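N-acetyl-beta-D glucosaminidase (Rhizomucor miehei CAU432, PDB 4ZM6) probably combines a glycoside hydrolase family 3 beta-N-acetylglucosaminidase with a GCN5-related glucosamine N-acetyltransferase region that binds acetyl-CoA. Local coordinates at residues L649-T652 and Y653-F657; R730-P733 and H734-S737; L631-A634 and A635-F639; L616-P620 and S621-K625. All coordinates share one frame; numbering follows the deposited sequence.

Contact 1 of 4, residues L649-T652 and Y653-F657; sequences LGST and YPRFF
Ser651 and Thr652 meet Pro654, Arg655 and Phe657 in a local, largely buried polar contact, where the chain leaves strand 646-649 and doubles back before strand 660-661. The base of this loop is closed by the backbone bond from Ser651 N to Phe657 O, 3.0 Å long. Further in, the hydroxyl Ser651 OG donates to Pro654 O at 3.0 Å, lying in the carbonyl plane on a lone pair. The same oxygen rests against the aliphatic root of the arginine, Ser651 OG to Arg655 CB being 3.6 Å. A cis peptide bond before Pro654 helps to turn the chain here.

Thr652 O is gripped side-on by Arg655, with NE at 2.8 Å and NH2 at 2.9 Å from that single atom, which sits close to the guanidinium plane. The arginine chain sets out nearly extended (chi1 164°) and bends at chi3, which brings the NE edge back over the turn. Its remaining nitrogen, NH1, forms a salt bridge with Asp834, while Thr652 OG1 bonds to Gln612 and Tyr653 OH to Asp781. At the other end of the loop, Gly650 and Phe657 touch the bound acetyl-CoA. Two guanidinium bonds on one carbonyl should limit rotation of the arginine and probably polarise Thr652 O, so that one side chain both braces its own loop and reaches the C-terminal acetyltransferase-like region.

Contact 2 of 4, residues R730-P733 and H734-S737; sequences RNFP and HWLS
Phe732 and Trp735 lie side by side, projecting together from a tight link between two helices. The planes are only 19° from parallel, but the rings are slid so far apart that they barely overlap: the Phe732 centroid is 5.1 Å from that of the Trp735 six-membered ring. The closest approaches are Phe732 CB to Trp735 CE3, 3.5 Å, and, ring to ring, Phe732 CD1 to Trp735 CZ3, 3.6 Å. In both residues CG is anti to the carbonyl carbon (chi1 -56° and -75°), which sends the two side chains off in step.

His734 takes a different torsion, with CG between its backbone N and carbonyl carbon, and its imidazole meets the edge of one ring and a face of the other. His734 CE1 approaches the edge of the phenyl group, 4.1 Å from Phe732 CD1. Its NE2 stands 3.8 Å above the Trp735 ring plane, over the centre. The imidazole nitrogen thus sits over the indole, while the phenyl group is slid off to its side.

Beneath the rings the backbone makes two successive type I turns, the first closed by Trp735 N to Phe732 O at 2.7 Å and the second by Leu736 N to Pro733 O at 3.3 Å. Leu736 itself packs on Tyr725 of helix 721-731, and Phe732 on Phe727. Such a short joint between helices 721-731 and 736-745, coming after strand 711-715 and before strand 751-756, matches the beta1-alpha1-alpha2-beta2 opening of the GNAT fold.

Contact 3 of 4, residues L631-A634 and A635-F639; sequences LHDA and ALEHF
Glu637 N donates to Asp633 O at 2.7 Å, nearly in line with the carbonyl, as one of four successive helical i to i+4 bonds that run from Ala635 N to His638 N. The carboxylates of this pair also come near each other, Asp633 OD2 lying 4.2 Å from Glu637 OE2. Each has hydroxyl partners that probably ease the repulsion: Asp633 bonds to Thr109 and Ser107, and Glu637 OE2 to Ser108. These partners lie at or beside the start of helix 108-125, in the glycoside hydrolase part of the chain, so this face of helix 627-642 joins the two enzymatic regions.

The helix is the crossover of the beta-alpha-beta unit formed with strands 608-618 and 646-649, as in the GNAT fold. Next to the acidic pair, His632 ND1 gives a weak 3.4 Å bond to Asp633 OD1, and its NE2 is bonded to Trp679 NE1. With chi1 at 175° the imidazole stands out from the helix, and Leu636 leans back toward it, so that His632 CE1 is 3.5 Å from Leu636 CD1, with Leu636 CD2 above one face, toward its rim. Leu636 reaches on to Arg112. The small Ala635 and the larger Phe639 both pack on Thr600 of strand 594-605.

Contact 4 of 4, residues L616-P620 and S621-K625; sequences LMVSP and SYQGK. With ACO (acetyl coenzyme *a), chain C.
Gln623 reaches back to Val618 with the straightest hydrogen bond of this local turn: NE2 to Val618 O is 2.7 Å at an N-H...O angle of 175°, with the acceptor in the amide plane. An extended chain beyond CG carries the amide that far, and its OE1 accepts a weak bond from the cofactor hydroxyl OAP. Two backbone bonds shape the bend below it, Tyr622 N to Ser619 O at 2.8 Å and Gln623 N to Pro620 O at 3.2 Å, in a short 3-10 segment.

The cofactor is held chiefly by backbone groups. Leu616 N bonds to the acetyl oxygen O at 3.0 Å, and Val618 N to the pantetheine oxygen O9P at 2.8 Å, while Leu616 O accepts a weak bond from N4P; the pantetheine arm thus runs along the edge like another strand. Gly624 N then binds the pyrophosphate oxygen O5A at 2.9 Å. Gln623, Gly626 and Gly628 fit the Q-x-x-G-x-G signature of the GNAT family, whose loop cradles the pyrophosphate, and Gly626 N, Gly628 N, Thr629 OG1 and Lys676 NZ also bond to acetyl-CoA.

Among van der Waals contacts, Val618 CG2 lies 3.3 Å from Gln623 CG, and Val618 CG1 lies 3.7 Å from O6A, the ester oxygen that links the pyrophosphate to the pantetheine arm. Tyr622 packs on Val595, and its OH is hydrogen-bonded to Lys593.

In the fold
From the N terminus the contacts follow one another in series, none nested or crossed, each within one continuous stretch. Contact 4 turns the chain out of strand 608-618 towards helix 627-642, and contact 3 lies within that helix. These two touch, Leu631 CB being 3.9 Å from Leu616 CD2, so the helix packs directly on the cofactor-binding strand. After strand 646-649, contact 1 closes the next loop, near the acetyl end of the cofactor; its centre is about 21 Å from that of contact 4. Contact 2 comes last, in the second acetyltransferase-like region, its centre about 18 Å from that of contact 1 and about 39 Å from that of contact 4.

Contact 1 of 4, residues L649-T652 and Y653-F657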
loop_
_atom_site.group_PDB
_atom_site.type_symbol
_atom_site.label_atom_id
_atom_site.label_comp_id
_atom_site.label_asym_id
_atom_site.label_seq_id
_atom_site.Cartn_x
_atom_site.Cartn_y
_atom_site.Cartn_z
ATOM N N LEU A 649 1.002 11.177 24.544
ATOM C CA LEU A 649 -0.331 10.719 24.940
ATOM C C LEU A 649 -1.248 11.931 25.034
ATOM O O LEU A 649 -0.952 12.889 25.759
ATOM C CB LEU A 649 -0.315 9.993 26.289
ATOM C CG LEU A 649 0.119 8.528 26.348
ATOM C CD1 LEU A 649 -0.086 7.996 27.759
ATOM C CD2 LEU A 649 -0.633 7.666 25.346
ATOM N N GLY A 650 -2.369 11.869 24.322
ATOM C CA GLY A 650 -3.260 13.010 24.182
ATOM C C GLY A 650 -2.758 13.896 23.068
ATOM O O GLY A 650 -1.854 13.514 22.325
ATOM N N SER A 651 -3.337 15.083 22.940
ATOM C CA SER A 651 -2.924 16.009 21.893
ATOM C C SER A 651 -2.897 17.445 22.394
ATOM O O SER A 651 -3.388 17.753 23.479
ATOM C CB SER A 651 -3.840 15.879 20.670
ATOM O OG SER A 651 -5.188 15.638 21.044
ATOM N N THR A 652 -2.295 18.315 21.590
ATOM C CA THR A 652 -2.284 19.746 21.860
ATOM C C THR A 652 -3.537 20.391 21.243
ATOM O O THR A 652 -4.481 20.718 21.969
ATOM C CB THR A 652 -0.999 20.397 21.317
ATOM O OG1 THR A 652 -0.786 19.966 19.973
ATOM C CG2 THR A 652 0.202 19.988 22.147
ATOM N N TYR A 653 -3.553 20.534 19.916
ATOM C CA TYR A 653 -4.683 21.141 19.207
ATOM C C TYR A 653 -4.899 20.492 17.835
ATOM O O TYR A 653 -3.974 20.460 17.024
ATOM C CB TYR A 653 -4.438 22.646 19.012
ATOM C CG TYR A 653 -5.715 23.452 18.836
ATOM C CD1 TYR A 653 -6.394 23.464 17.620
ATOM C CD2 TYR A 653 -6.250 24.182 19.895
ATOM C CE1 TYR A 653 -7.565 24.186 17.463
ATOM C CE2 TYR A 653 -7.418 24.904 19.749
ATOM C CZ TYR A 653 -8.072 24.910 18.533
ATOM O OH TYR A 653 -9.236 25.631 18.383
ATOM N N PRO A 654 -6.113 19.972 17.561
ATOM C CA PRO A 654 -7.282 19.806 18.434
ATOM C C PRO A 654 -7.067 18.702 19.463
ATOM O O PRO A 654 -6.025 18.044 19.451
ATOM C CB PRO A 654 -8.405 19.418 17.463
ATOM C CG PRO A 654 -7.716 18.836 16.282
ATOM C CD PRO A 654 -6.402 19.558 16.175
ATOM N N ARG A 655 -8.052 18.480 20.330
ATOM C CA ARG A 655 -7.823 17.674 21.521
ATOM C C ARG A 655 -9.084 17.255 22.248
ATOM O O ARG A 655 -9.978 18.064 22.457
ATOM C CB ARG A 655 -6.948 18.477 22.485
ATOM C CG ARG A 655 -6.914 17.960 23.913
ATOM C CD ARG A 655 -6.661 19.065 24.922
ATOM N NE ARG A 655 -5.685 20.041 24.449
ATOM C CZ ARG A 655 -5.368 21.149 25.109
ATOM N NH1 ARG A 655 -5.923 21.419 26.291
ATOM N NH2 ARG A 655 -4.479 21.986 24.591
ATOM N N PHE A 656 -9.127 15.985 22.653
ATOM C CA PHE A 656 -10.061 15.523 23.681
ATOM C C PHE A 656 -9.424 15.694 25.058
ATOM O O PHE A 656 -10.029 16.260 25.961
ATOM C CB PHE A 656 -10.402 14.054 23.490
ATOM C CG PHE A 656 -11.042 13.736 22.171
ATOM C CD1 PHE A 656 -12.371 14.050 21.940
ATOM C CD2 PHE A 656 -10.326 13.089 21.177
ATOM C CE1 PHE A 656 -12.970 13.737 20.732
ATOM C CE2 PHE A 656 -10.918 12.771 19.968
ATOM C CZ PHE A 656 -12.242 13.097 19.743
ATOM N N PHE A 657 -8.199 15.186 25.202
ATOM C CA PHE A 657 -7.432 15.268 26.448
ATOM C C PHE A 657 -5.969 15.626 26.150
ATOM O O PHE A 657 -5.433 15.225 25.114
ATOM C CB PHE A 657 -7.471 13.928 27.189
ATOM C CG PHE A 657 -8.860 13.376 27.408
ATOM C CD1 PHE A 657 -9.816 14.105 28.105
ATOM C CD2 PHE A 657 -9.201 12.108 26.949
ATOM C CE1 PHE A 657 -11.089 13.589 28.315
ATOM C CE2 PHE A 657 -10.471 11.587 27.158
ATOM C CZ PHE A 657 -11.416 12.327 27.845
#

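Contact 2 of 4, residues R730-P733 and H734-S737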
loop_
_atom_site.group_PDB
_atom_site.type_symbol
_atom_site.label_atom_id
_atom_site.label_comp_id
_atom_site.label_asym_id
_atom_site.label_seq_id
_atom_site.Cartn_x
_atom_site.Cartn_y
_atom_site.Cartn_z
ATOM N N ARG A 730 9.437 35.800 19.647
ATOM C CA ARG A 730 10.479 36.096 20.630
ATOM C C ARG A 730 10.237 35.371 21.959
ATOM O O ARG A 730 11.181 34.852 22.554
ATOM C CB ARG A 730 10.617 37.609 20.870
ATOM C CG ARG A 730 11.625 37.959 21.961
ATOM C CD ARG A 730 12.046 39.422 21.952
ATOM N NE ARG A 730 13.126 39.680 22.912
ATOM C CZ ARG A 730 14.415 39.379 22.721
ATOM N NH1 ARG A 730 14.823 38.795 21.594
ATOM N NH2 ARG A 730 15.305 39.661 23.667
ATOM N N ASN A 731 8.987 35.319 22.413
ATOM C CA ASN A 731 8.699 34.943 23.799
ATOM C C ASN A 731 8.057 33.574 24.015
ATOM O O ASN A 731 8.338 32.917 25.018
ATOM C CB ASN A 731 7.834 36.023 24.454
ATOM C CG ASN A 731 8.539 37.372 24.527
ATOM O OD1 ASN A 731 9.469 37.554 25.309
ATOM N ND2 ASN A 731 8.093 38.323 23.711
ATOM N N PHE A 732 7.182 33.149 23.107
ATOM C CA PHE A 732 6.494 31.863 23.255
ATOM C C PHE A 732 6.336 31.153 21.912
ATOM O O PHE A 732 5.213 30.838 21.504
ATOM C CB PHE A 732 5.131 32.072 23.912
ATOM C CG PHE A 732 5.204 32.779 25.226
ATOM C CD1 PHE A 732 5.388 32.065 26.404
ATOM C CD2 PHE A 732 5.116 34.164 25.290
ATOM C CE1 PHE A 732 5.468 32.719 27.628
ATOM C CE2 PHE A 732 5.197 34.824 26.509
ATOM C CZ PHE A 732 5.373 34.100 27.680
ATOM N N PRO A 733 7.467 30.859 21.236
ATOM C CA PRO A 733 7.449 30.353 19.852
ATOM C C PRO A 733 6.638 29.073 19.692
ATOM O O PRO A 733 6.082 28.815 18.624
ATOM C CB PRO A 733 8.929 30.077 19.545
ATOM C CG PRO A 733 9.709 30.687 20.660
ATOM C CD PRO A 733 8.801 30.722 21.844
ATOM N N HIS A 734 6.588 28.283 20.759
ATOM C CA HIS A 734 5.780 27.072 20.803
ATOM C C HIS A 734 4.273 27.323 20.692
ATOM O O HIS A 734 3.519 26.378 20.497
ATOM C CB HIS A 734 6.101 26.252 22.066
ATOM C CG HIS A 734 5.863 26.985 23.354
ATOM N ND1 HIS A 734 6.803 27.822 23.922
ATOM C CD2 HIS A 734 4.799 26.990 24.194
ATOM C CE1 HIS A 734 6.323 28.317 25.049
ATOM N NE2 HIS A 734 5.108 27.829 25.236
ATOM N N TRP A 735 3.832 28.579 20.809
ATOM C CA TRP A 735 2.407 28.920 20.629
ATOM C C TRP A 735 2.066 29.615 19.304
ATOM O O TRP A 735 0.897 29.685 18.934
ATOM C CB TRP A 735 1.916 29.799 21.779
ATOM C CG TRP A 735 1.693 29.089 23.056
ATOM C CD1 TRP A 735 1.398 27.768 23.229
ATOM C CD2 TRP A 735 1.711 29.671 24.361
ATOM N NE1 TRP A 735 1.248 27.488 24.566
ATOM C CE2 TRP A 735 1.432 28.639 25.284
ATOM C CE3 TRP A 735 1.942 30.965 24.842
ATOM C CZ2 TRP A 735 1.378 28.859 26.661
ATOM C CZ3 TRP A 735 1.889 31.184 26.216
ATOM C CH2 TRP A 735 1.610 30.133 27.108
ATOM N N LEU A 736 3.069 30.126 18.597
ATOM C CA LEU A 736 2.836 30.855 17.351
ATOM C C LEU A 736 1.782 30.190 16.461
ATOM O O LEU A 736 0.856 30.854 16.000
ATOM C CB LEU A 736 4.146 31.022 16.575
ATOM C CG LEU A 736 4.093 31.767 15.238
ATOM C CD1 LEU A 736 3.299 33.064 15.344
ATOM C CD2 LEU A 736 5.505 32.050 14.743
ATOM N N SER A 737 1.907 28.883 16.243
ATOM C CA SER A 737 0.991 28.161 15.351
ATOM C C SER A 737 -0.476 28.184 15.816
ATOM O O SER A 737 -1.390 28.089 14.997
ATOM C CB SER A 737 1.438 26.710 15.182
ATOM O OG SER A 737 1.071 25.939 16.311
#

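Contact 3 of 4, residues L631-A634 and A635-F639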
loop_
_atom_site.group_PDB
_atom_site.type_symbol
_atom_site.label_atom_id
_atom_site.label_comp_id
_atom_site.label_asym_id
_atom_site.label_seq_id
_atom_site.Cartn_x
_atom_site.Cartn_y
_atom_site.Cartn_z
ATOM N N LEU A 631 -5.107 -1.750 18.153
ATOM C CA LEU A 631 -5.256 -0.362 17.719
ATOM C C LEU A 631 -4.033 0.456 18.087
ATOM O O LEU A 631 -3.545 1.252 17.288
ATOM C CB LEU A 631 -6.505 0.265 18.352
ATOM C CG LEU A 631 -7.843 -0.315 17.890
ATOM C CD1 LEU A 631 -8.989 0.184 18.751
ATOM C CD2 LEU A 631 -8.090 0.006 16.424
ATOM N N HIS A 632 -3.555 0.251 19.307
ATOM C CA HIS A 632 -2.380 0.939 19.820
ATOM C C HIS A 632 -1.154 0.700 18.935
ATOM O O HIS A 632 -0.399 1.627 18.630
ATOM C CB HIS A 632 -2.123 0.457 21.246
ATOM C CG HIS A 632 -0.877 0.998 21.859
ATOM N ND1 HIS A 632 0.374 0.520 21.540
ATOM C CD2 HIS A 632 -0.688 1.958 22.790
ATOM C CE1 HIS A 632 1.283 1.172 22.239
ATOM N NE2 HIS A 632 0.664 2.048 23.005
ATOM N N ASP A 633 -0.965 -0.549 18.524
ATOM C CA ASP A 633 0.139 -0.918 17.648
ATOM C C ASP A 633 -0.003 -0.306 16.253
ATOM O O ASP A 633 0.974 0.176 15.678
ATOM C CB ASP A 633 0.254 -2.442 17.567
ATOM C CG ASP A 633 0.810 -3.050 18.843
ATOM O OD1 ASP A 633 0.585 -2.480 19.935
ATOM O OD2 ASP A 633 1.487 -4.091 18.757
ATOM N N ALA A 634 -1.220 -0.317 15.716
ATOM C CA ALA A 634 -1.508 0.343 14.439
ATOM C C ALA A 634 -1.110 1.812 14.499
ATOM O O ALA A 634 -0.564 2.354 13.544
ATOM C CB ALA A 634 -2.982 0.209 14.084
ATOM N N ALA A 635 -1.364 2.443 15.641
ATOM C CA ALA A 635 -0.983 3.834 15.844
ATOM C C ALA A 635 0.534 4.036 15.823
ATOM O O ALA A 635 1.027 4.912 15.113
ATOM C CB ALA A 635 -1.572 4.362 17.146
ATOM N N LEU A 636 1.272 3.235 16.590
ATOM C CA LEU A 636 2.729 3.403 16.663
ATOM C C LEU A 636 3.417 2.940 15.394
ATOM O O LEU A 636 4.455 3.483 15.023
ATOM C CB LEU A 636 3.327 2.674 17.864
ATOM C CG LEU A 636 2.723 2.928 19.249
ATOM C CD1 LEU A 636 3.801 2.729 20.311
ATOM C CD2 LEU A 636 2.097 4.311 19.387
ATOM N N GLU A 637 2.847 1.937 14.732
ATOM C CA GLU A 637 3.384 1.471 13.452
ATOM C C GLU A 637 3.296 2.575 12.407
ATOM O O GLU A 637 4.232 2.769 11.635
ATOM C CB GLU A 637 2.652 0.214 12.964
ATOM C CG GLU A 637 3.069 -1.055 13.694
ATOM C CD GLU A 637 1.979 -2.111 13.733
ATOM O OE1 GLU A 637 1.150 -2.170 12.793
ATOM O OE2 GLU A 637 1.961 -2.894 14.713
ATOM N N HIS A 638 2.178 3.300 12.395
ATOM C CA HIS A 638 2.021 4.435 11.491
ATOM C C HIS A 638 3.040 5.531 11.796
ATOM O O HIS A 638 3.760 5.967 10.903
ATOM C CB HIS A 638 0.606 5.012 11.549
ATOM C CG HIS A 638 0.470 6.309 10.819
ATOM N ND1 HIS A 638 0.061 7.473 11.433
ATOM C CD2 HIS A 638 0.750 6.637 9.535
ATOM C CE1 HIS A 638 0.069 8.457 10.551
ATOM N NE2 HIS A 638 0.487 7.977 9.393
ATOM N N PHE A 639 3.098 5.964 13.054
ATOM C CA PHE A 639 4.071 6.963 13.474
ATOM C C PHE A 639 5.474 6.537 13.079
ATOM O O PHE A 639 6.248 7.329 12.545
ATOM C CB PHE A 639 4.054 7.147 14.990
ATOM C CG PHE A 639 2.798 7.771 15.533
ATOM C CD1 PHE A 639 2.158 8.811 14.869
ATOM C CD2 PHE A 639 2.285 7.346 16.752
ATOM C CE1 PHE A 639 1.008 9.379 15.390
ATOM C CE2 PHE A 639 1.141 7.918 17.280
ATOM C CZ PHE A 639 0.500 8.932 16.596
#

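Contact 4 of 4, residues L616-P620 and S621-K625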
loop_
_atom_site.group_PDB
_atom_site.type_symbol
_atom_site.label_atom_id
_atom_site.label_comp_id
_atom_site.label_asym_id
_atom_site.label_seq_id
_atom_site.Cartn_x
_atom_site.Cartn_y
_atom_site.Cartn_z
ATOM N N LEU A 616 -7.654 6.664 22.504
ATOM C CA LEU A 616 -7.704 5.219 22.344
ATOM C C LEU A 616 -8.811 4.745 23.257
ATOM O O LEU A 616 -8.800 5.059 24.442
ATOM C CB LEU A 616 -6.379 4.588 22.769
ATOM C CG LEU A 616 -5.914 3.265 22.138
ATOM C CD1 LEU A 616 -5.100 2.465 23.153
ATOM C CD2 LEU A 616 -7.056 2.414 21.601
ATOM N N MET A 617 -9.777 4.012 22.716
ATOM C CA MET A 617 -10.919 3.552 23.507
ATOM C C MET A 617 -11.517 2.292 22.899
ATOM O O MET A 617 -11.566 2.161 21.675
ATOM C CB MET A 617 -11.988 4.649 23.584
ATOM C CG MET A 617 -12.836 4.785 22.322
ATOM S SD MET A 617 -13.847 6.274 22.168
ATOM C CE MET A 617 -14.651 6.306 23.759
ATOM N N VAL A 618 -11.956 1.365 23.754
ATOM C CA VAL A 618 -12.695 0.180 23.298
ATOM C C VAL A 618 -13.885 -0.089 24.228
ATOM O O VAL A 618 -13.819 0.175 25.430
ATOM C CB VAL A 618 -11.789 -1.084 23.128
ATOM C CG1 VAL A 618 -10.307 -0.725 23.147
ATOM C CG2 VAL A 618 -12.063 -2.139 24.187
ATOM N N SER A 619 -14.960 -0.620 23.647
ATOM C CA SER A 619 -16.213 -0.870 24.355
ATOM C C SER A 619 -15.994 -1.766 25.570
ATOM O O SER A 619 -15.260 -2.753 25.470
ATOM C CB SER A 619 -17.220 -1.545 23.420
ATOM O OG SER A 619 -17.176 -0.986 22.117
ATOM N N PRO A 620 -16.647 -1.448 26.710
ATOM C CA PRO A 620 -16.427 -2.176 27.968
ATOM C C PRO A 620 -16.533 -3.690 27.830
ATOM O O PRO A 620 -15.640 -4.413 28.270
ATOM C CB PRO A 620 -17.540 -1.652 28.879
ATOM C CG PRO A 620 -17.881 -0.313 28.332
ATOM C CD PRO A 620 -17.715 -0.440 26.849
ATOM N N SER A 621 -17.602 -4.162 27.199
ATOM C CA SER A 621 -17.812 -5.600 26.995
ATOM C C SER A 621 -16.753 -6.278 26.115
ATOM O O SER A 621 -16.720 -7.503 26.038
ATOM C CB SER A 621 -19.193 -5.837 26.388
ATOM O OG SER A 621 -19.356 -5.058 25.216
ATOM N N TYR A 622 -15.905 -5.491 25.452
ATOM C CA TYR A 622 -14.832 -6.028 24.615
ATOM C C TYR A 622 -13.405 -5.752 25.131
ATOM O O TYR A 622 -12.423 -6.163 24.503
ATOM C CB TYR A 622 -14.989 -5.481 23.201
ATOM C CG TYR A 622 -16.111 -6.131 22.442
ATOM C CD1 TYR A 622 -17.424 -5.686 22.574
ATOM C CD2 TYR A 622 -15.860 -7.202 21.590
ATOM C CE1 TYR A 622 -18.456 -6.290 21.874
ATOM C CE2 TYR A 622 -16.884 -7.812 20.888
ATOM C CZ TYR A 622 -18.175 -7.354 21.033
ATOM O OH TYR A 622 -19.173 -7.968 20.325
ATOM N N GLN A 623 -13.284 -5.067 26.266
ATOM C CA GLN A 623 -11.974 -4.842 26.877
ATOM C C GLN A 623 -11.365 -6.156 27.387
ATOM O O GLN A 623 -12.079 -7.130 27.633
ATOM C CB GLN A 623 -12.078 -3.802 27.998
ATOM C CG GLN A 623 -12.338 -2.411 27.456
ATOM C CD GLN A 623 -12.671 -1.368 28.503
ATOM O OE1 GLN A 623 -12.410 -1.546 29.689
ATOM N NE2 GLN A 623 -13.239 -0.251 28.055
ATOM N N GLY A 624 -10.040 -6.181 27.510
ATOM C CA GLY A 624 -9.317 -7.368 27.959
ATOM C C GLY A 624 -9.263 -8.515 26.964
ATOM O O GLY A 624 -9.085 -9.672 27.355
ATOM N N LYS A 625 -9.414 -8.203 25.680
ATOM C CA LYS A 625 -9.308 -9.208 24.616
ATOM C C LYS A 625 -8.185 -8.900 23.613
ATOM O O LYS A 625 -8.030 -9.612 22.622
ATOM C CB LYS A 625 -10.640 -9.325 23.872
ATOM C CG LYS A 625 -11.827 -9.631 24.767
ATOM C CD LYS A 625 -13.107 -9.730 23.955
ATOM C CE LYS A 625 -14.312 -10.022 24.835
ATOM N NZ LYS A 625 -14.208 -11.356 25.488
HETATM N N1A ACO C . -6.608 -13.191 27.856
HETATM C C2A ACO C . -6.245 -12.767 29.089
HETATM N N3A ACO C . -5.863 -11.498 29.352
HETATM C C4A ACO C . -5.831 -10.553 28.375
HETATM C C5A ACO C . -6.207 -10.951 27.005
HETATM C C6A ACO C . -6.614 -12.358 26.784
HETATM N N6A ACO C . -6.977 -12.781 25.550
HETATM N N7A ACO C . -6.080 -9.862 26.238
HETATM C C8A ACO C . -5.656 -8.847 27.036
HETATM N N9A ACO C . -5.499 -9.258 28.310
HETATM C C1B ACO C . -5.052 -8.398 29.441
HETATM C C2B ACO C . -3.546 -8.485 29.675
HETATM O O2B ACO C . -3.273 -8.653 31.073
HETATM C C3B ACO C . -2.960 -7.195 29.122
HETATM O O3B ACO C . -1.848 -6.673 29.874
HETATM P P3B ACO C . -1.889 -5.940 31.323
HETATM O O7A ACO C . -2.162 -4.482 31.017
HETATM O O8A ACO C . -2.951 -6.658 32.123
HETATM O O9A ACO C . -0.498 -6.177 31.841
HETATM C C4B ACO C . -4.152 -6.243 29.041
HETATM O O4B ACO C . -5.350 -7.028 29.145
HETATM C C5B ACO C . -4.136 -5.442 27.746
HETATM O O5B ACO C . -5.478 -5.097 27.432
HETATM P P1A ACO C . -6.022 -5.056 25.927
HETATM O O1A ACO C . -7.160 -6.045 25.836
HETATM O O2A ACO C . -4.903 -5.112 24.922
HETATM O O3A ACO C . -6.561 -3.547 26.001
HETATM P P2A ACO C . -8.128 -3.230 26.043
HETATM O O4A ACO C . -8.752 -3.827 24.804
HETATM O O5A ACO C . -8.680 -3.603 27.389
HETATM O O6A ACO C . -8.085 -1.631 25.928
HETATM C CBP ACO C . -7.972 0.502 27.072
HETATM C CCP ACO C . -7.338 -0.863 26.871
HETATM C CDP ACO C . -7.956 1.276 25.762
HETATM C CEP ACO C . -7.152 1.265 28.102
HETATM C CAP ACO C . -9.402 0.264 27.560
HETATM O OAP ACO C . -9.379 -0.112 28.934
HETATM C C9P ACO C . -10.307 1.448 27.376
HETATM O O9P ACO C . -11.009 1.505 26.375
HETATM N N8P ACO C . -10.333 2.387 28.320
HETATM C C7P ACO C . -11.231 3.519 28.206
HETATM C C6P ACO C . -10.901 4.640 29.177
HETATM C C5P ACO C . -9.615 5.394 28.890
HETATM O O5P ACO C . -9.089 5.916 29.858
HETATM N N4P ACO C . -9.111 5.517 27.650
HETATM C C3P ACO C . -7.910 6.311 27.373
HETATM C C2P ACO C . -8.224 7.768 27.013
HETATM S S1P ACO C . -6.828 8.851 27.206
HETATM C C ACO C . -6.064 8.824 25.732
HETATM O O ACO C . -6.452 8.082 24.847
HETATM C CH3 ACO C . -4.891 9.732 25.546
#